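Local coordinates for DNA repair protein RAD7 (Saccharomyces cerevisiae, PDB 5ZB2), which takes part in global genome nucleotide excision repair of nontranscribed DNA as a component, with RAD16 and ABF1, of the GGR complex, and binds ELC1, at residues K169-L174 with A197-Y202. Numbering follows the deposited sequence.
Sequences KSLSNL and ALLPQY
Leu198 reaches across to Ser172 on the outer, helical side of the Rad7 leucine-rich-repeat solenoid, where helix 168-178 and the short helix 199-202 lie side by side. The segment 197-202, which includes the latter helix, illustrates such packing with a light contact: 144 Å², both sides summed, is buried between it and 169-174. Followed outward, Leu198 closes in step by step: CB is still 6.0 Å from Ser172 OG, CG is 5.3 Å from Ser172 OG, and CD1 arrives at 3.8 Å from Ser172 OG. Its bond from CA to CB points toward 169-174; with CD1 anti to CA (chi2 174°), the extended branch presents its methyl end-on to the hydroxyl oxygen, CG, CD1 and Ser172 OG lying nearly in line. The other branch, CD2, lies 5.8 Å from Ser172 OG. The serine oxygen is turned back beside its own backbone N and makes a weak hydrogen bond to Asp168 O; the apolar Leu198 methyl adds van der Waals contact. Deeper in, Leu171 and Leu199 are both buried, and Leu199 also rests on Leu185 of strand 184-188, carrying the packing down to the parallel strands. Leu175 of helix 168-178 touches Leu198, Leu199 and Tyr202. In the buried layer the leucines approach through single methyls, Leu171 CD1 standing 4.4 Å from Leu199 CD2.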
loop_
_atom_site.group_PDB
_atom_site.type_symbol
_atom_site.label_atom_id
_atom_site.label_comp_id
_atom_site.label_asym_id
_atom_site.label_seq_id
_atom_site.Cartn_x
_atom_site.Cartn_y
_atom_site.Cartn_z
ATOM N N LYS A 169 -20.418 -9.297 20.577
ATOM C CA LYS A 169 -19.348 -10.276 20.416
ATOM C C LYS A 169 -17.983 -9.603 20.442
ATOM O O LYS A 169 -17.041 -10.115 21.060
ATOM C CB LYS A 169 -19.538 -11.048 19.110
ATOM C CG LYS A 169 -18.635 -12.263 18.965
ATOM C CD LYS A 169 -18.860 -12.969 17.634
ATOM C CE LYS A 169 -18.338 -14.401 17.656
ATOM N NZ LYS A 169 -16.891 -14.488 17.999
ATOM N N SER A 170 -17.857 -8.451 19.781
ATOM C CA SER A 170 -16.580 -7.742 19.753
ATOM C C SER A 170 -16.199 -7.245 21.138
ATOM O O SER A 170 -15.024 -7.286 21.518
ATOM C CB SER A 170 -16.655 -6.570 18.774
ATOM O OG SER A 170 -17.240 -6.973 17.550
ATOM N N LEU A 171 -17.178 -6.749 21.898
ATOM C CA LEU A 171 -16.920 -6.345 23.276
ATOM C C LEU A 171 -16.431 -7.521 24.114
ATOM O O LEU A 171 -15.492 -7.380 24.909
ATOM C CB LEU A 171 -18.187 -5.744 23.884
ATOM C CG LEU A 171 -18.103 -5.338 25.356
ATOM C CD1 LEU A 171 -17.076 -4.234 25.551
ATOM C CD2 LEU A 171 -19.463 -4.906 25.864
ATOM N N SER A 172 -17.062 -8.690 23.961
ATOM C CA SER A 172 -16.617 -9.871 24.695
ATOM C C SER A 172 -15.170 -10.218 24.361
ATOM O O SER A 172 -14.381 -10.539 25.257
ATOM C CB SER A 172 -17.532 -11.057 24.392
ATOM O OG SER A 172 -18.833 -10.838 24.901
ATOM N N ASN A 173 -14.802 -10.156 23.078
ATOM C CA ASN A 173 -13.428 -10.473 22.698
ATOM C C ASN A 173 -12.446 -9.429 23.215
ATOM O O ASN A 173 -11.297 -9.762 23.521
ATOM C CB ASN A 173 -13.315 -10.604 21.180
ATOM C CG ASN A 173 -14.131 -11.758 20.633
ATOM O OD1 ASN A 173 -14.915 -11.591 19.699
ATOM N ND2 ASN A 173 -13.950 -12.940 21.213
ATOM N N LEU A 174 -12.868 -8.167 23.314
ATOM C CA LEU A 174 -12.026 -7.161 23.953
ATOM C C LEU A 174 -11.776 -7.518 25.412
ATOM O O LEU A 174 -10.636 -7.487 25.890
ATOM C CB LEU A 174 -12.676 -5.782 23.853
ATOM C CG LEU A 174 -12.048 -4.702 24.741
ATOM C CD1 LEU A 174 -10.587 -4.496 24.377
ATOM C CD2 LEU A 174 -12.814 -3.390 24.644
ATOM N N ALA A 197 -23.384 -5.039 31.141
ATOM C CA ALA A 197 -23.323 -5.763 32.403
ATOM C C ALA A 197 -22.057 -6.599 32.545
ATOM O O ALA A 197 -21.742 -7.031 33.658
ATOM C CB ALA A 197 -24.553 -6.661 32.538
ATOM N N LEU A 198 -21.330 -6.846 31.455
ATOM C CA LEU A 198 -20.098 -7.623 31.540
ATOM C C LEU A 198 -18.926 -6.818 32.087
ATOM O O LEU A 198 -17.926 -7.416 32.502
ATOM C CB LEU A 198 -19.721 -8.177 30.161
ATOM C CG LEU A 198 -20.709 -9.146 29.510
ATOM C CD1 LEU A 198 -20.270 -9.487 28.096
ATOM C CD2 LEU A 198 -20.858 -10.414 30.339
ATOM N N LEU A 199 -19.018 -5.487 32.099
ATOM C CA LEU A 199 -17.869 -4.676 32.500
ATOM C C LEU A 199 -17.419 -4.962 33.928
ATOM O O LEU A 199 -16.205 -5.108 34.147
ATOM C CB LEU A 199 -18.183 -3.188 32.303
ATOM C CG LEU A 199 -18.529 -2.714 30.878
ATOM C CD1 LEU A 199 -18.626 -1.194 30.827
ATOM C CD2 LEU A 199 -17.530 -3.207 29.842
ATOM N N PRO A 200 -18.301 -5.053 34.929
ATOM C CA PRO A 200 -17.810 -5.317 36.295
ATOM C C PRO A 200 -17.054 -6.629 36.424
ATOM O O PRO A 200 -16.178 -6.741 37.290
ATOM C CB PRO A 200 -19.094 -5.316 37.142
ATOM C CG PRO A 200 -20.095 -4.570 36.339
ATOM C CD PRO A 200 -19.760 -4.854 34.902
ATOM N N GLN A 201 -17.353 -7.622 35.582
ATOM C CA GLN A 201 -16.659 -8.904 35.668
ATOM C C GLN A 201 -15.201 -8.786 35.243
ATOM O O GLN A 201 -14.318 -9.386 35.868
ATOM C CB GLN A 201 -17.361 -9.946 34.795
ATOM C CG GLN A 201 -18.819 -10.174 35.121
ATOM C CD GLN A 201 -19.399 -11.347 34.359
ATOM O OE1 GLN A 201 -18.674 -12.256 33.949
ATOM N NE2 GLN A 201 -20.710 -11.333 34.161
ATOM N N TYR A 202 -14.928 -8.031 34.178
ATOM C CA TYR A 202 -13.634 -8.098 33.512
ATOM C C TYR A 202 -12.695 -6.951 33.854
ATOM O O TYR A 202 -11.478 -7.114 33.719
ATOM C CB TYR A 202 -13.828 -8.131 31.994
ATOM C CG TYR A 202 -14.356 -9.447 31.474
ATOM C CD1 TYR A 202 -13.491 -10.489 31.161
ATOM C CD2 TYR A 202 -15.716 -9.644 31.276
ATOM C CE1 TYR A 202 -13.963 -11.689 30.682
ATOM C CE2 TYR A 202 -16.198 -10.845 30.796
ATOM C CZ TYR A 202 -15.316 -11.864 30.498
ATOM O OH TYR A 202 -15.785 -13.063 30.014
#